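Local coordinates for protein putative silent information regulator 2 (Leishmania infantum, PDB 5OL0) that catalyses NAD-dependent removal of acetyl groups from protein lysines as a zinc-containing sirtuin and probably acts as a regulator of gene expression, at residues A[167-170]-A[175-178]; A[86-91]-A[189-194]; A[51-54]-A[59-62]. All coordinates share one frame; numbering follows the deposited sequence.

Contact 1: residues A[167-170]-A[175-178]; sequences YLEA and VSRC. With ZN (zinc ion), chain E.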
# COMPACT_ATOMS: atom_id res chain seq x y z
N TYR A 167 -3.79 0.06 22.16
CA TYR A 167 -2.44 -0.46 22.13
C TYR A 167 -2.10 -1.17 23.46
O TYR A 167 -1.63 -2.29 23.46
CB TYR A 167 -1.44 0.70 21.86
CG TYR A 167 -0.00 0.34 22.22
CD1 TYR A 167 0.79 -0.38 21.35
CD2 TYR A 167 0.51 0.67 23.45
CE1 TYR A 167 2.08 -0.76 21.70
CE2 TYR A 167 1.79 0.30 23.82
CZ TYR A 167 2.58 -0.40 22.93
OH TYR A 167 3.85 -0.78 23.33
N LEU A 168 -2.39 -0.51 24.57
CA LEU A 168 -2.05 -1.06 25.88
C LEU A 168 -2.86 -2.33 26.16
O LEU A 168 -2.32 -3.34 26.64
CB LEU A 168 -2.29 -0.02 26.97
CG LEU A 168 -1.24 1.10 26.99
CD1 LEU A 168 -1.57 2.11 28.04
CD2 LEU A 168 0.13 0.52 27.22
N GLU A 169 -4.14 -2.29 25.80
CA GLU A 169 -4.99 -3.47 25.95
C GLU A 169 -4.55 -4.63 25.06
O GLU A 169 -4.32 -5.75 25.53
CB GLU A 169 -6.45 -3.10 25.76
CG GLU A 169 -7.03 -2.46 27.00
CD GLU A 169 -8.42 -1.90 26.80
OE1 GLU A 169 -9.00 -1.98 25.70
OE2 GLU A 169 -8.93 -1.34 27.76
N ALA A 170 -4.34 -4.33 23.78
CA ALA A 170 -3.95 -5.36 22.85
C ALA A 170 -2.67 -6.01 23.25
O ALA A 170 -2.60 -7.24 23.24
CB ALA A 170 -3.86 -4.87 21.40
N VAL A 175 -8.78 -7.81 24.55
CA VAL A 175 -9.63 -7.30 23.46
C VAL A 175 -10.40 -6.05 23.89
O VAL A 175 -11.27 -6.15 24.73
CB VAL A 175 -10.66 -8.37 22.98
CG1 VAL A 175 -11.64 -7.80 21.98
CG2 VAL A 175 -9.98 -9.56 22.35
N SER A 176 -10.15 -4.91 23.25
CA SER A 176 -10.83 -3.66 23.58
C SER A 176 -12.32 -3.64 23.26
O SER A 176 -12.77 -4.26 22.27
CB SER A 176 -10.18 -2.51 22.84
OG SER A 176 -8.80 -2.38 23.20
N ARG A 177 -13.06 -2.90 24.08
CA ARG A 177 -14.52 -2.87 23.99
C ARG A 177 -15.03 -1.45 24.07
O ARG A 177 -14.53 -0.67 24.87
CB ARG A 177 -15.13 -3.68 25.14
CG ARG A 177 -14.88 -5.17 25.06
CD ARG A 177 -15.94 -5.77 24.14
NE ARG A 177 -15.83 -7.20 23.92
CZ ARG A 177 -16.69 -7.93 23.19
NH1 ARG A 177 -17.73 -7.37 22.58
NH2 ARG A 177 -16.47 -9.24 23.03
N CYS A 178 -16.01 -1.15 23.23
CA CYS A 178 -16.66 0.14 23.15
C CYS A 178 -17.32 0.51 24.49
O CYS A 178 -17.95 -0.33 25.10
CB CYS A 178 -17.77 0.02 22.12
SG CYS A 178 -18.56 1.55 21.61
ZN ZN E . -19.84 0.71 19.85
O HOH W 1 -11.67 -1.94 26.53
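Ser176 OG donates a hydrogen bond to Glu169 OE1 over a short 2.5 Å. The hydroxyl arrives on the anti lone pair of OE1, away from the second carboxylate oxygen. Asn166 OD1 also bonds to this hydroxyl. Glu169 CG stands anti to its own carbonyl carbon, with chi1 -80°, and the extended chain beyond it carries the carboxylate across to the loop. The other oxygen, OE2, takes a bond from Gln165 one turn earlier. A water adds a second link. It donates to Glu169 OE1 at 2.8 Å and accepts from the backbone of Arg177, with Arg177 N 3.0 Å from the water oxygen. OE1 therefore receives two donors.

The segments belong to the zinc-binding module of the sirtuin fold. Helix 163-171 leads into the loop that carries the second Cys-x-x-Cys pair.

Metal coordination is the next kind of interaction. Cys178 SG binds the zinc ion at 2.3 Å, and Cys154, Cys157 and Cys181 complete the four-thiolate site. Between Ser176 and Cys178, Arg177 turns its guanidinium away from the helix, and its NH1 bonds to Gly182 O.

Apolar packing involves residues beyond the pair: Val175 and Ala170 both rest on Tyr89 of helix 85-95.

Contact 2: residues A[86-91]-A[189-194]; sequences EIFYSI and VVFFGE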
# COMPACT_ATOMS: atom_id res chain seq x y z
N GLU A 86 -9.91 -12.73 19.68
CA GLU A 86 -8.61 -13.17 20.12
C GLU A 86 -7.70 -13.47 18.94
O GLU A 86 -6.51 -13.25 19.04
CB GLU A 86 -8.71 -14.34 21.14
CG GLU A 86 -9.35 -15.64 20.64
CD GLU A 86 -10.89 -15.70 20.75
OE1 GLU A 86 -11.57 -14.64 20.92
OE2 GLU A 86 -11.42 -16.83 20.64
N ILE A 87 -8.24 -13.89 17.80
CA ILE A 87 -7.39 -14.24 16.66
C ILE A 87 -6.74 -12.99 16.04
O ILE A 87 -5.53 -12.94 15.83
CB ILE A 87 -8.14 -15.03 15.56
CG1 ILE A 87 -8.55 -16.41 16.09
CG2 ILE A 87 -7.27 -15.19 14.30
CD1 ILE A 87 -9.65 -17.12 15.31
N PHE A 88 -7.53 -11.99 15.70
CA PHE A 88 -6.89 -10.81 15.12
C PHE A 88 -6.03 -10.12 16.21
O PHE A 88 -4.95 -9.68 15.92
CB PHE A 88 -7.86 -9.85 14.50
CG PHE A 88 -7.29 -8.48 14.31
CD1 PHE A 88 -6.51 -8.20 13.21
CD2 PHE A 88 -7.52 -7.49 15.27
CE1 PHE A 88 -5.97 -6.94 13.05
CE2 PHE A 88 -6.97 -6.22 15.12
CZ PHE A 88 -6.20 -5.96 14.01
N TYR A 89 -6.49 -10.05 17.44
CA TYR A 89 -5.72 -9.37 18.47
C TYR A 89 -4.38 -10.04 18.69
O TYR A 89 -3.40 -9.37 19.00
CB TYR A 89 -6.48 -9.28 19.78
CG TYR A 89 -7.21 -7.98 19.86
CD1 TYR A 89 -8.30 -7.72 19.02
CD2 TYR A 89 -6.80 -6.99 20.72
CE1 TYR A 89 -8.97 -6.51 19.07
CE2 TYR A 89 -7.46 -5.78 20.78
CZ TYR A 89 -8.54 -5.54 19.96
OH TYR A 89 -9.16 -4.31 20.03
N SER A 90 -4.35 -11.37 18.55
CA SER A 90 -3.12 -12.12 18.63
C SER A 90 -2.18 -11.80 17.50
O SER A 90 -0.98 -11.66 17.70
CB SER A 90 -3.43 -13.60 18.71
OG SER A 90 -2.25 -14.33 18.78
N ILE A 91 -2.71 -11.63 16.29
CA ILE A 91 -1.90 -11.17 15.18
C ILE A 91 -1.46 -9.71 15.35
O ILE A 91 -0.29 -9.40 15.06
CB ILE A 91 -2.63 -11.40 13.84
CG1 ILE A 91 -2.48 -12.88 13.48
CG2 ILE A 91 -2.13 -10.53 12.70
CD1 ILE A 91 -3.61 -13.72 14.01
N VAL A 189 -8.10 -0.26 10.71
CA VAL A 189 -7.76 -1.02 9.50
C VAL A 189 -9.06 -1.41 8.84
O VAL A 189 -9.95 -1.82 9.51
CB VAL A 189 -6.96 -2.28 9.83
CG1 VAL A 189 -6.71 -3.10 8.59
CG2 VAL A 189 -5.62 -1.85 10.41
N VAL A 190 -9.17 -1.25 7.52
CA VAL A 190 -10.31 -1.74 6.78
C VAL A 190 -10.20 -3.29 6.69
O VAL A 190 -9.23 -3.84 6.16
CB VAL A 190 -10.43 -1.10 5.38
CG1 VAL A 190 -11.70 -1.62 4.63
CG2 VAL A 190 -10.49 0.41 5.46
N PHE A 191 -11.21 -3.98 7.21
CA PHE A 191 -11.23 -5.45 7.14
C PHE A 191 -12.03 -5.88 5.92
O PHE A 191 -12.88 -5.11 5.39
CB PHE A 191 -11.89 -6.03 8.40
CG PHE A 191 -10.95 -6.24 9.56
CD1 PHE A 191 -9.84 -5.41 9.76
CD2 PHE A 191 -11.17 -7.27 10.46
CE1 PHE A 191 -8.99 -5.60 10.82
CE2 PHE A 191 -10.33 -7.44 11.54
CZ PHE A 191 -9.24 -6.62 11.72
N PHE A 192 -11.78 -7.11 5.49
CA PHE A 192 -12.65 -7.72 4.44
C PHE A 192 -14.12 -7.63 4.89
O PHE A 192 -14.46 -7.97 6.01
CB PHE A 192 -12.18 -9.16 4.10
CG PHE A 192 -10.86 -9.20 3.43
CD1 PHE A 192 -10.75 -8.89 2.08
CD2 PHE A 192 -9.71 -9.46 4.15
CE1 PHE A 192 -9.51 -8.85 1.44
CE2 PHE A 192 -8.45 -9.41 3.52
CZ PHE A 192 -8.35 -9.12 2.16
N GLY A 193 -14.95 -7.03 4.07
CA GLY A 193 -16.34 -6.83 4.42
C GLY A 193 -16.66 -5.45 4.98
O GLY A 193 -17.81 -5.16 5.27
N GLU A 194 -15.67 -4.58 5.09
CA GLU A 194 -15.91 -3.22 5.54
C GLU A 194 -15.83 -2.24 4.38
O GLU A 194 -15.20 -2.53 3.34
CB GLU A 194 -14.84 -2.80 6.55
CG GLU A 194 -15.28 -2.50 7.94
CD GLU A 194 -14.09 -2.07 8.83
OE1 GLU A 194 -13.24 -2.96 9.22
OE2 GLU A 194 -13.98 -0.85 9.13
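Phe88 and Phe191 join helix 85-95 to the loop that follows strand 185-187. The two segments are almost a hundred residues apart in sequence, and this ring pair is their main point of meeting.

Along the helix, Glu86 comes first and serves through its backbone. Its O accepts from Ser90 N at 2.9 Å, an ordinary helical bond. Ile87 faces another way and packs on Leu80 and Tyr67. Phe88 then points at the loop. Its CG is anti to the backbone N, with chi1 162°, which swings the ring out from the helix. Phe191 brings its edge to one face of that ring. The atom Phe191 CZ sits over the ring centre, 3.4 Å above the Phe88 plane, and lies 3.5 Å from Phe88 CD1. The planes meet at 68° and the centroids are 4.9 Å apart, so the pair is a T-shaped stack. Farther along, Ile91 turns to Ile60 and Leu64 of helix 59-67.

On the loop side, Phe191 to Glu194 form a type II beta turn, closed by Glu194 N to Phe191 O at 2.9 Å. Gly193 takes a positive phi there. Phe191 N also donates to Glu194 OE1 at 3.0 Å, from above the carboxylate plane. Lys186 makes a salt bridge with Glu194 and a cation-pi contact with the Phe191 ring. The turn is part of the sirtuin substrate loop: Val190 O bonds to the modified side chain of the bound peptide, and Gly193 and Glu194 make backbone bonds to the peptide.

The contact itself is buried and wholly apolar, and Leu81 of helix 78-83 touches both rings. Polar bonds hold the backbone of Phe191, while its CZ packs closely on the pi face of Phe88.

Contact 3: residues A[51-54]-A[59-62]; sequences PDFR and GIYA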
# COMPACT_ATOMS: atom_id res chain seq x y z
N PRO A 51 7.05 -8.28 9.27
CA PRO A 51 6.77 -9.74 9.27
C PRO A 51 5.80 -10.18 8.17
O PRO A 51 4.62 -9.77 8.21
CB PRO A 51 6.12 -9.98 10.67
CG PRO A 51 6.56 -8.85 11.54
CD PRO A 51 6.80 -7.68 10.62
N ASP A 52 6.29 -10.95 7.19
CA ASP A 52 5.42 -11.64 6.20
C ASP A 52 4.58 -12.79 6.81
O ASP A 52 5.14 -13.78 7.31
CB ASP A 52 6.25 -12.22 5.06
CG ASP A 52 5.42 -12.52 3.83
OD1 ASP A 52 4.25 -12.95 3.93
OD2 ASP A 52 5.95 -12.31 2.73
N PHE A 53 3.25 -12.65 6.73
CA PHE A 53 2.27 -13.68 7.14
C PHE A 53 2.70 -15.07 6.70
O PHE A 53 2.49 -16.06 7.41
CB PHE A 53 0.87 -13.54 6.45
CG PHE A 53 0.20 -12.20 6.58
CD1 PHE A 53 -0.11 -11.66 7.83
CD2 PHE A 53 -0.22 -11.52 5.42
CE1 PHE A 53 -0.75 -10.43 7.93
CE2 PHE A 53 -0.87 -10.29 5.52
CZ PHE A 53 -1.13 -9.74 6.77
N ARG A 54 3.19 -15.12 5.45
CA ARG A 54 3.32 -16.35 4.69
C ARG A 54 4.64 -17.06 4.90
O ARG A 54 4.81 -18.19 4.40
CB ARG A 54 3.13 -16.07 3.19
CG ARG A 54 1.71 -15.67 2.73
CD ARG A 54 1.73 -15.20 1.28
NE ARG A 54 2.81 -14.21 1.07
CZ ARG A 54 3.26 -13.77 -0.12
NH1 ARG A 54 4.25 -12.87 -0.15
NH2 ARG A 54 2.74 -14.22 -1.26
N GLY A 59 7.24 -15.42 13.51
CA GLY A 59 6.38 -15.57 14.65
C GLY A 59 4.96 -15.47 14.17
O GLY A 59 4.10 -16.22 14.61
N ILE A 60 4.70 -14.54 13.25
CA ILE A 60 3.35 -14.36 12.73
C ILE A 60 2.78 -15.68 12.14
O ILE A 60 1.64 -16.05 12.45
CB ILE A 60 3.24 -13.12 11.78
CG1 ILE A 60 1.78 -12.81 11.49
CG2 ILE A 60 3.97 -13.31 10.46
CD1 ILE A 60 1.08 -12.23 12.69
N TYR A 61 3.57 -16.40 11.33
CA TYR A 61 3.12 -17.70 10.73
C TYR A 61 2.81 -18.82 11.78
O TYR A 61 1.78 -19.56 11.69
CB TYR A 61 4.18 -18.15 9.75
CG TYR A 61 3.95 -19.45 9.07
CD1 TYR A 61 4.33 -20.67 9.68
CD2 TYR A 61 3.40 -19.49 7.79
CE1 TYR A 61 4.15 -21.88 9.01
CE2 TYR A 61 3.21 -20.68 7.12
CZ TYR A 61 3.60 -21.87 7.73
OH TYR A 61 3.39 -23.04 7.05
N ALA A 62 3.70 -18.92 12.78
CA ALA A 62 3.59 -19.89 13.89
C ALA A 62 2.23 -19.81 14.57
O ALA A 62 1.54 -20.81 14.76
CB ALA A 62 4.70 -19.66 14.91
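Phe53 and Tyr61 are the closest backbone pair, 5.5 Å between CA atoms, where the loop 51-54 runs past the first turn of helix 59-67.

Ile60 does most of the packing. Its CG2 lies 3.4 Å from Asp52 O and 4.0 Å from Pro51 CB. Its other branch, CG1, meets the Phe53 ring at the edge, close to the ring plane. Tyr61 runs alongside the loop backbone. Its CG is anti to N, with chi1 178°, and Phe53 O lies in the ring plane, 3.6 Å from Tyr61 CD2.

The loop is Pro-Asp-Phe-Arg of the sirtuin GIPDFR motif and probably borders the NAD site. Asp52 OD1 accepts from Arg54 N at 2.9 Å, which makes an Asx turn. OD1 also lies at the edge of the Arg54 guanidinium, in its plane. The bonds NE to OD1 and NH1 to OD2 are weak, both 3.4 Å, in a salt bridge. Thr58 OG1 is hydrogen-bonded to both Asp52 O and Tyr61 N, tying loop to helix.

No direct hydrogen bond crosses between the segments. Van der Waals contact joins them, while the Asx turn shapes the loop and the salt bridge, with its weak bonds, would partly offset its two charges.

In the fold
Contact 3 closes first along the chain. Contact 2 then spans a long loop, and contact 1 is nested inside it. Contacts 1 and 2 have centres 13 Å apart and touch through Tyr89 of helix 85-95, which meets Ala170, Val175 and Ser176. Contacts 2 and 3 have centres 15 Å apart, joined where Ile91 meets Ile60 of helix 59-67. Contacts 1 and 3 do not touch; their nearest atoms are about 12 Å apart. Helix 85-95 thus lies between the zinc module and the cofactor-loop region. Together the contacts connect structural zinc, peptide loop and probable NAD site, all outside the parallel Rossmann-type sheet.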